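Local coordinates for gentamicin resistance protein (PDB 6CTZ) that confers resistance to gentamicin and related aminoglycosides, probably by phosphorylating the 2''-hydroxyl of the drug at the expense of a nucleoside triphosphate, at residues E51-E55 with D214-A218; E25-Y30 with R41-Q47. The protein carries 2 engineered substitutions. One frame throughout, in Å; residues are numbered along the deposited sequence.

Contact 1: residues E51-E55 with D214-A218; sequences ELNKE and DFGDA. With MG (magnesium ion), chain C; MG (magnesium ion), chain D; GDP (guanosine-5'-diphosphate), chain B; KAN (kanamycin a), chain E.
The DFG motif of the kinase-like fold, D214-F215-G216, meets here the helix 46-62 that carries E55, a residue bridging to R41 as the helix-C glutamate of protein kinases does to its lysine. E51-E55 is regular helix; D214 takes a left-handed backbone (58/77), and F215-A218 forms a type I turn closed by A218 N to F215 O, 3.0 Å. E51 and G216 make the nearest CA pair, 4.9 Å. Turn and helix satisfy each other's polar groups. K54, chi3 p and otherwise t, gives its NZ to G216 O at 2.7 Å and to A218 O at 2.8 Å. E55 (chi1 m, chi2 t) accepts F215 N on OE2, 2.8 Å, while its OE1 serves R41. D214 OD1 takes G216 N at 3.3 Å, an Asx turn, and D214 also binds both magnesium ions, OD2 joining them; H197 and the GDP phosphates supply further ligands. The like-charged E51 and D217 approach to 3.9 Å (OE2 to OD1), eased by two bridging waters and by the salt bridge of E51 to R28. The other carboxylate oxygen, D217 OD2, accepts kanamycin N4 at 2.8 Å.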
loop_
_atom_site.group_PDB
_atom_site.type_symbol
_atom_site.label_atom_id
_atom_site.label_comp_id
_atom_site.label_asym_id
_atom_site.label_seq_id
_atom_site.Cartn_x
_atom_site.Cartn_y
_atom_site.Cartn_z
ATOM N N GLU A 51 0.627 -13.240 2.506
ATOM C CA GLU A 51 0.616 -12.200 1.487
ATOM C C GLU A 51 1.626 -12.506 0.387
ATOM O O GLU A 51 1.362 -12.258 -0.796
ATOM C CB GLU A 51 0.862 -10.831 2.129
ATOM C CG GLU A 51 -0.277 -10.439 3.074
ATOM C CD GLU A 51 -0.064 -9.134 3.831
ATOM O OE1 GLU A 51 1.018 -8.524 3.745
ATOM O OE2 GLU A 51 -1.012 -8.702 4.509
ATOM N N LEU A 52 2.787 -13.065 0.752
ATOM C CA LEU A 52 3.776 -13.419 -0.258
ATOM C C LEU A 52 3.277 -14.557 -1.140
ATOM O O LEU A 52 3.473 -14.531 -2.360
ATOM C CB LEU A 52 5.110 -13.769 0.405
ATOM C CG LEU A 52 6.187 -14.189 -0.592
ATOM C CD1 LEU A 52 6.404 -13.110 -1.644
ATOM C CD2 LEU A 52 7.486 -14.509 0.129
ATOM N N ASN A 53 2.616 -15.555 -0.548
ATOM C CA ASN A 53 2.052 -16.626 -1.365
ATOM C C ASN A 53 1.047 -16.083 -2.372
ATOM O O ASN A 53 0.980 -16.561 -3.510
ATOM C CB ASN A 53 1.446 -17.714 -0.487
ATOM C CG ASN A 53 2.488 -18.681 -0.009
ATOM O OD1 ASN A 53 3.390 -19.032 -0.763
ATOM N ND2 ASN A 53 2.393 -19.100 1.240
ATOM N N LYS A 54 0.267 -15.072 -1.973
ATOM C CA LYS A 54 -0.624 -14.391 -2.906
ATOM C C LYS A 54 0.167 -13.699 -4.013
ATOM O O LYS A 54 -0.131 -13.870 -5.197
ATOM C CB LYS A 54 -1.493 -13.388 -2.141
ATOM C CG LYS A 54 -2.277 -12.412 -3.017
ATOM C CD LYS A 54 -3.082 -11.438 -2.179
ATOM C CE LYS A 54 -2.211 -10.479 -1.380
ATOM N NZ LYS A 54 -3.032 -9.736 -0.370
ATOM N N GLU A 55 1.206 -12.932 -3.647
ATOM C CA GLU A 55 2.000 -12.243 -4.666
ATOM C C GLU A 55 2.665 -13.221 -5.630
ATOM O O GLU A 55 2.763 -12.941 -6.830
ATOM C CB GLU A 55 3.045 -11.324 -4.021
ATOM C CG GLU A 55 2.453 -10.119 -3.297
ATOM C CD GLU A 55 3.531 -9.144 -2.887
ATOM O OE1 GLU A 55 4.075 -9.303 -1.779
ATOM O OE2 GLU A 55 3.861 -8.235 -3.683
ATOM N N ASP A 214 5.532 -3.969 -3.849
ATOM C CA ASP A 214 4.760 -4.339 -2.661
ATOM C C ASP A 214 3.264 -4.495 -2.895
ATOM O O ASP A 214 2.474 -3.634 -2.501
ATOM C CB ASP A 214 5.001 -3.391 -1.487
ATOM C CG ASP A 214 4.440 -3.945 -0.182
ATOM O OD1 ASP A 214 3.967 -5.117 -0.164
ATOM O OD2 ASP A 214 4.466 -3.204 0.831
ATOM N N PHE A 215 2.872 -5.612 -3.498
ATOM C CA PHE A 215 1.476 -5.946 -3.737
ATOM C C PHE A 215 0.882 -6.808 -2.629
ATOM O O PHE A 215 -0.145 -7.457 -2.846
ATOM C CB PHE A 215 1.323 -6.634 -5.101
ATOM C CG PHE A 215 1.488 -5.706 -6.284
ATOM C CD1 PHE A 215 2.735 -5.179 -6.621
ATOM C CD2 PHE A 215 0.397 -5.385 -7.077
ATOM C CE1 PHE A 215 2.884 -4.340 -7.728
ATOM C CE2 PHE A 215 0.534 -4.551 -8.175
ATOM C CZ PHE A 215 1.784 -4.022 -8.502
ATOM N N GLY A 216 1.488 -6.807 -1.439
ATOM C CA GLY A 216 1.041 -7.684 -0.373
ATOM C C GLY A 216 -0.360 -7.408 0.136
ATOM O O GLY A 216 -0.991 -8.311 0.700
ATOM N N ASP A 217 -0.865 -6.191 -0.053
ATOM C CA ASP A 217 -2.219 -5.845 0.348
ATOM C C ASP A 217 -3.222 -5.980 -0.790
ATOM O O ASP A 217 -4.356 -5.523 -0.656
ATOM C CB ASP A 217 -2.258 -4.440 0.957
ATOM C CG ASP A 217 -1.638 -4.394 2.333
ATOM O OD1 ASP A 217 -2.092 -5.147 3.227
ATOM O OD2 ASP A 217 -0.699 -3.606 2.531
ATOM N N ALA A 218 -2.841 -6.602 -1.901
ATOM C CA ALA A 218 -3.766 -6.735 -3.020
ATOM C C ALA A 218 -5.048 -7.427 -2.574
ATOM O O ALA A 218 -5.028 -8.401 -1.814
ATOM C CB ALA A 218 -3.124 -7.510 -4.171
HETATM MG MG MG C . 5.773 -1.739 1.603
HETATM MG MG MG D . 3.543 -4.928 1.989
HETATM P PB GDP B . 6.441 -4.407 3.259
HETATM O O1B GDP B . 5.412 -5.327 2.647
HETATM O O2B GDP B . 6.008 -2.956 3.217
HETATM O O3B GDP B . 6.883 -4.877 4.626
HETATM O O3A GDP B . 7.753 -4.570 2.326
HETATM P PA GDP B . 8.032 -3.970 0.848
HETATM O O1A GDP B . 7.677 -4.973 -0.209
HETATM O O2A GDP B . 7.351 -2.620 0.695
HETATM O "O5'" GDP B . 9.651 -3.850 0.877
HETATM C "C5'" GDP B . 10.266 -3.101 1.916
HETATM C "C4'" GDP B . 11.058 -1.971 1.304
HETATM O "O4'" GDP B . 12.148 -2.522 0.565
HETATM C "C3'" GDP B . 10.302 -1.128 0.291
HETATM O "O3'" GDP B . 9.459 -0.146 0.904
HETATM C "C2'" GDP B . 11.454 -0.491 -0.444
HETATM O "O2'" GDP B . 12.036 0.552 0.344
HETATM C "C1'" GDP B . 12.461 -1.628 -0.496
HETATM N N9 GDP B . 12.319 -2.372 -1.762
HETATM C C8 GDP B . 11.675 -3.543 -1.972
HETATM N N7 GDP B . 11.784 -3.893 -3.280
HETATM C C5 GDP B . 12.506 -2.940 -3.900
HETATM C C6 GDP B . 12.980 -2.671 -5.263
HETATM O O6 GDP B . 12.738 -3.467 -6.190
HETATM N N1 GDP B . 13.698 -1.553 -5.451
HETATM C C2 GDP B . 13.983 -0.673 -4.466
HETATM N N2 GDP B . 14.723 0.417 -4.747
HETATM N N3 GDP B . 13.572 -0.848 -3.191
HETATM C C4 GDP B . 12.856 -1.950 -2.886
HETATM C C1 KAN E . 1.393 6.166 8.501
HETATM C C2 KAN E . 0.482 7.222 9.127
HETATM C C3 KAN E . 0.954 8.602 8.720
HETATM C C4 KAN E . 2.389 8.751 9.199
HETATM C C5 KAN E . 3.283 7.667 8.604
HETATM C C6 KAN E . 4.707 7.751 9.145
HETATM C C7 KAN E . 1.436 3.408 3.976
HETATM C C8 KAN E . 1.605 2.837 5.381
HETATM C C9 KAN E . 1.114 3.849 6.422
HETATM C C10 KAN E . 1.824 5.196 6.284
HETATM C C11 KAN E . 1.701 5.721 4.851
HETATM C C12 KAN E . 2.219 4.708 3.839
HETATM C C13 KAN E . 1.184 0.674 6.404
HETATM C C14 KAN E . 0.987 -0.738 5.875
HETATM C C15 KAN E . -0.486 -0.919 5.496
HETATM C C16 KAN E . -1.366 -0.608 6.701
HETATM C C17 KAN E . -1.038 0.773 7.234
HETATM C C18 KAN E . -1.824 1.026 8.511
HETATM N N1 KAN E . 5.475 6.658 8.576
HETATM N N2 KAN E . 2.423 6.978 4.685
HETATM N N3 KAN E . 1.885 2.424 2.993
HETATM N N4 KAN E . -0.775 -2.263 5.011
HETATM O O5 KAN E . 2.775 6.346 8.827
HETATM O O6 KAN E . -0.856 7.008 8.669
HETATM O O7 KAN E . 0.135 9.617 9.310
HETATM O O8 KAN E . 2.875 10.038 8.811
HETATM O O9 KAN E . 1.193 6.197 7.085
HETATM O O10 KAN E . 1.380 3.335 7.738
HETATM O O11 KAN E . 0.830 1.630 5.406
HETATM O O12 KAN E . 0.344 0.858 7.540
HETATM O O13 KAN E . 1.870 -0.926 4.767
HETATM O O14 KAN E . -2.763 -0.627 6.359
HETATM O O15 KAN E . -1.513 2.333 9.004
HETATM O O HOH W 1 0.464 -5.828 4.439
HETATM O O HOH W 2 -3.118 -7.426 3.759
HETATM O O HOH W 3 2.930 -6.986 2.153
HETATM O O HOH W 4 1.702 -4.046 1.309
HETATM O O HOH W 5 6.938 -0.203 2.313
HETATM O O HOH W 6 4.168 -0.938 2.701
HETATM O O HOH W 7 2.948 -4.390 3.874
#

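Contact 2: residues E25-Y30 with R41-Q47; sequences EGFRNY and RFPKSQQ. With GDP (guanosine-5'-diphosphate), chain B; KAN (kanamycin a), chain E.
This is an antiparallel strand pairing at the open end of the hairpin 29-34/38-43, in the five-stranded sheet that lines the nucleotide site, where a glycine-containing turn folds round the phosphates. N29 and P43 form a non-hydrogen-bonded pair (CA-CA 4.3 Å); Y30 and F42 form a hydrogen-bonded one, with Y30 N to F42 O at 2.9 Å and F42 N to Y30 O at 2.8 Å. K44 N to R28 O, 2.8 Å, continues the pairing. K44 (chi1 m, chi3 p) then reaches back along the turn: its NZ meets G26 O at 2.7 Å and makes a salt bridge to E25 OE2 at 3.5 Å, whose hydrogen bond is weak. At the GDP β-phosphate, backbone R28 N (2.9 Å) and N29 N (2.8 Å) donate to O3B, and N29 ND2 donates to O1B at 3.0 Å. A CB on G26 would clash with GDP O2B. R41, extended with chi1 to chi3 all t, gives NE (2.7 Å) and NH2 (3.0 Å) to GDP O1A. Its guanidinium face lies against N29 ND2, 3.2 Å from R41 NH2, two donors without a mutual bond. Both face phosphate oxygens, so the negative diphosphate offsets their crowding, R41 being further balanced by its salt bridge to E55.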
loop_
_atom_site.group_PDB
_atom_site.type_symbol
_atom_site.label_atom_id
_atom_site.label_comp_id
_atom_site.label_asym_id
_atom_site.label_seq_id
_atom_site.Cartn_x
_atom_site.Cartn_y
_atom_site.Cartn_z
ATOM N N GLU A 25 12.443 -2.078 4.623
ATOM C CA GLU A 25 11.580 -2.949 5.398
ATOM C C GLU A 25 10.264 -2.238 5.654
ATOM O O GLU A 25 10.199 -1.004 5.730
ATOM C CB GLU A 25 12.232 -3.384 6.715
ATOM C CG GLU A 25 12.210 -2.331 7.803
ATOM C CD GLU A 25 12.814 -2.834 9.098
ATOM O OE1 GLU A 25 13.816 -2.250 9.552
ATOM O OE2 GLU A 25 12.293 -3.826 9.656
ATOM N N GLY A 26 9.207 -3.036 5.736
ATOM C CA GLY A 26 7.903 -2.529 6.111
ATOM C C GLY A 26 7.310 -3.380 7.214
ATOM O O GLY A 26 8.040 -4.082 7.923
ATOM N N PHE A 27 6.010 -3.353 7.389
ATOM C CA PHE A 27 5.377 -4.097 8.439
ATOM C C PHE A 27 5.413 -5.599 8.209
ATOM O O PHE A 27 5.316 -6.308 9.125
ATOM C CB PHE A 27 3.866 -3.724 8.583
ATOM C CG PHE A 27 3.558 -2.320 9.108
ATOM C CD1 PHE A 27 4.504 -1.389 9.316
ATOM C CD2 PHE A 27 2.260 -1.987 9.399
ATOM C CE1 PHE A 27 4.177 -0.109 9.784
ATOM C CE2 PHE A 27 1.924 -0.724 9.844
ATOM C CZ PHE A 27 2.901 0.199 10.060
ATOM N N ARG A 28 5.558 -6.036 6.976
ATOM C CA ARG A 28 5.465 -7.447 6.660
ATOM C C ARG A 28 6.679 -8.123 6.035
ATOM O O ARG A 28 6.706 -9.300 5.972
ATOM C CB ARG A 28 4.238 -7.642 5.737
ATOM C CG ARG A 28 2.901 -7.265 6.380
ATOM C CD ARG A 28 2.172 -8.463 6.928
ATOM N NE ARG A 28 1.302 -8.216 8.086
ATOM C CZ ARG A 28 0.004 -8.027 8.060
ATOM N NH1 ARG A 28 -0.671 -7.996 6.938
ATOM N NH2 ARG A 28 -0.646 -7.858 9.164
ATOM N N ASN A 29 7.629 -7.360 5.574
ATOM C CA ASN A 29 8.792 -7.905 4.899
ATOM C C ASN A 29 10.075 -7.155 5.153
ATOM O O ASN A 29 10.078 -5.993 5.318
ATOM C CB ASN A 29 8.581 -7.875 3.373
ATOM C CG ASN A 29 7.467 -8.756 2.916
ATOM O OD1 ASN A 29 7.604 -9.931 2.838
ATOM N ND2 ASN A 29 6.350 -8.170 2.693
ATOM N N TYR A 30 11.173 -7.888 5.149
ATOM C CA TYR A 30 12.516 -7.331 5.217
ATOM C C TYR A 30 13.199 -7.603 3.884
ATOM O O TYR A 30 13.237 -8.750 3.429
ATOM C CB TYR A 30 13.285 -7.998 6.358
ATOM C CG TYR A 30 14.733 -7.607 6.480
ATOM C CD1 TYR A 30 15.108 -6.284 6.664
ATOM C CD2 TYR A 30 15.730 -8.569 6.435
ATOM C CE1 TYR A 30 16.443 -5.930 6.791
ATOM C CE2 TYR A 30 17.065 -8.227 6.568
ATOM C CZ TYR A 30 17.416 -6.905 6.737
ATOM O OH TYR A 30 18.745 -6.559 6.861
ATOM N N ARG A 41 13.543 -10.872 -0.372
ATOM C CA ARG A 41 12.482 -10.288 0.432
ATOM C C ARG A 41 11.910 -11.373 1.330
ATOM O O ARG A 41 11.396 -12.390 0.838
ATOM C CB ARG A 41 11.418 -9.688 -0.483
ATOM C CG ARG A 41 10.345 -8.886 0.223
ATOM C CD ARG A 41 9.453 -8.317 -0.851
ATOM N NE ARG A 41 8.230 -7.624 -0.466
ATOM C CZ ARG A 41 7.012 -8.120 -0.662
ATOM N NH1 ARG A 41 6.849 -9.362 -1.109
ATOM N NH2 ARG A 41 5.944 -7.373 -0.417
ATOM N N PHE A 42 12.002 -11.149 2.639
ATOM C CA PHE A 42 11.740 -12.156 3.660
ATOM C C PHE A 42 10.551 -11.741 4.508
ATOM O O PHE A 42 10.620 -10.705 5.193
ATOM C CB PHE A 42 12.974 -12.305 4.550
ATOM C CG PHE A 42 14.172 -12.866 3.839
ATOM C CD1 PHE A 42 14.378 -14.239 3.771
ATOM C CD2 PHE A 42 15.099 -12.022 3.250
ATOM C CE1 PHE A 42 15.489 -14.760 3.120
ATOM C CE2 PHE A 42 16.211 -12.534 2.600
ATOM C CZ PHE A 42 16.404 -13.906 2.533
ATOM N N PRO A 43 9.462 -12.510 4.516
ATOM C CA PRO A 43 8.326 -12.176 5.386
ATOM C C PRO A 43 8.711 -12.100 6.854
ATOM O O PRO A 43 9.599 -12.809 7.333
ATOM C CB PRO A 43 7.345 -13.326 5.134
ATOM C CG PRO A 43 7.631 -13.729 3.713
ATOM C CD PRO A 43 9.138 -13.600 3.579
ATOM N N LYS A 44 8.009 -11.229 7.576
ATOM C CA LYS A 44 8.255 -11.027 8.996
ATOM C C LYS A 44 7.259 -11.757 9.887
ATOM O O LYS A 44 7.386 -11.693 11.113
ATOM C CB LYS A 44 8.274 -9.527 9.321
ATOM C CG LYS A 44 9.462 -8.784 8.711
ATOM C CD LYS A 44 9.274 -7.267 8.724
ATOM C CE LYS A 44 9.111 -6.719 10.133
ATOM N NZ LYS A 44 9.157 -5.229 10.157
ATOM N N SER A 45 6.287 -12.456 9.309
ATOM C CA SER A 45 5.247 -13.120 10.089
ATOM C C SER A 45 4.514 -14.091 9.178
ATOM O O SER A 45 4.705 -14.093 7.958
ATOM C CB SER A 45 4.237 -12.103 10.605
ATOM O OG SER A 45 3.562 -11.517 9.499
ATOM N N GLN A 46 3.636 -14.896 9.788
ATOM C CA GLN A 46 2.778 -15.773 8.997
ATOM C C GLN A 46 1.848 -14.968 8.095
ATOM O O GLN A 46 1.552 -15.384 6.970
ATOM C CB GLN A 46 1.988 -16.715 9.909
ATOM C CG GLN A 46 1.087 -17.703 9.169
ATOM C CD GLN A 46 1.863 -18.711 8.331
ATOM O OE1 GLN A 46 1.811 -18.683 7.097
ATOM N NE2 GLN A 46 2.575 -19.615 8.999
ATOM N N GLN A 47 1.369 -13.813 8.568
ATOM C CA GLN A 47 0.569 -12.959 7.703
ATOM C C GLN A 47 1.383 -12.488 6.503
ATOM O O GLN A 47 0.876 -12.455 5.378
ATOM C CB GLN A 47 -0.005 -11.790 8.503
ATOM C CG GLN A 47 -1.126 -12.192 9.467
ATOM C CD GLN A 47 -0.672 -13.145 10.569
ATOM O OE1 GLN A 47 0.272 -12.859 11.308
ATOM N NE2 GLN A 47 -1.342 -14.288 10.677
HETATM P PB GDP B . 6.441 -4.407 3.259
HETATM O O1B GDP B . 5.412 -5.327 2.647
HETATM O O2B GDP B . 6.008 -2.956 3.217
HETATM O O3B GDP B . 6.883 -4.877 4.626
HETATM O O3A GDP B . 7.753 -4.570 2.326
HETATM P PA GDP B . 8.032 -3.970 0.848
HETATM O O1A GDP B . 7.677 -4.973 -0.209
HETATM O O2A GDP B . 7.351 -2.620 0.695
HETATM O "O5'" GDP B . 9.651 -3.850 0.877
HETATM C "C5'" GDP B . 10.266 -3.101 1.916
HETATM C "C4'" GDP B . 11.058 -1.971 1.304
HETATM O "O4'" GDP B . 12.148 -2.522 0.565
HETATM C "C3'" GDP B . 10.302 -1.128 0.291
HETATM O "O3'" GDP B . 9.459 -0.146 0.904
HETATM C "C2'" GDP B . 11.454 -0.491 -0.444
HETATM O "O2'" GDP B . 12.036 0.552 0.344
HETATM C "C1'" GDP B . 12.461 -1.628 -0.496
HETATM N N9 GDP B . 12.319 -2.372 -1.762
HETATM C C8 GDP B . 11.675 -3.543 -1.972
HETATM N N7 GDP B . 11.784 -3.893 -3.280
HETATM C C5 GDP B . 12.506 -2.940 -3.900
HETATM C C6 GDP B . 12.980 -2.671 -5.263
HETATM O O6 GDP B . 12.738 -3.467 -6.190
HETATM N N1 GDP B . 13.698 -1.553 -5.451
HETATM C C2 GDP B . 13.983 -0.673 -4.466
HETATM N N2 GDP B . 14.723 0.417 -4.747
HETATM N N3 GDP B . 13.572 -0.848 -3.191
HETATM C C4 GDP B . 12.856 -1.950 -2.886
HETATM C C1 KAN E . 1.393 6.166 8.501
HETATM C C2 KAN E . 0.482 7.222 9.127
HETATM C C3 KAN E . 0.954 8.602 8.720
HETATM C C4 KAN E . 2.389 8.751 9.199
HETATM C C5 KAN E . 3.283 7.667 8.604
HETATM C C6 KAN E . 4.707 7.751 9.145
HETATM C C7 KAN E . 1.436 3.408 3.976
HETATM C C8 KAN E . 1.605 2.837 5.381
HETATM C C9 KAN E . 1.114 3.849 6.422
HETATM C C10 KAN E . 1.824 5.196 6.284
HETATM C C11 KAN E . 1.701 5.721 4.851
HETATM C C12 KAN E . 2.219 4.708 3.839
HETATM C C13 KAN E . 1.184 0.674 6.404
HETATM C C14 KAN E . 0.987 -0.738 5.875
HETATM C C15 KAN E . -0.486 -0.919 5.496
HETATM C C16 KAN E . -1.366 -0.608 6.701
HETATM C C17 KAN E . -1.038 0.773 7.234
HETATM C C18 KAN E . -1.824 1.026 8.511
HETATM N N1 KAN E . 5.475 6.658 8.576
HETATM N N2 KAN E . 2.423 6.978 4.685
HETATM N N3 KAN E . 1.885 2.424 2.993
HETATM N N4 KAN E . -0.775 -2.263 5.011
HETATM O O5 KAN E . 2.775 6.346 8.827
HETATM O O6 KAN E . -0.856 7.008 8.669
HETATM O O7 KAN E . 0.135 9.617 9.310
HETATM O O8 KAN E . 2.875 10.038 8.811
HETATM O O9 KAN E . 1.193 6.197 7.085
HETATM O O10 KAN E . 1.380 3.335 7.738
HETATM O O11 KAN E . 0.830 1.630 5.406
HETATM O O12 KAN E . 0.344 0.858 7.540
HETATM O O13 KAN E . 1.870 -0.926 4.767
HETATM O O14 KAN E . -2.763 -0.627 6.359
HETATM O O15 KAN E . -1.513 2.333 9.004
HETATM O O HOH W 8 4.623 -8.661 10.369
HETATM O O HOH W 9 8.498 -11.445 0.448
#

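Overall arrangement
Two contacts in series illustrate how a kinase-like active site is assembled from distant parts of a chain. From the N terminus, contact 2 closes first, returning R41-Q47 to E25-Y30 across only ten intervening residues, essentially the rest of one hairpin. The chain then runs on through helix 46-62, used by both contacts, and contact 1 opens at E51. It closes at D214-A218, with 158 residues between its two segments, after strand 209-212, so the two loops neither nest nor cross. Between the contacts, centres 11 Å apart, E51 OE2 pairs with R28 NH1 (2.6 Å) and E55 OE1 with R41 NH1 (2.9 Å), while L52 packs on P43. Sheet, helix and DFG segment thus converge on GDP.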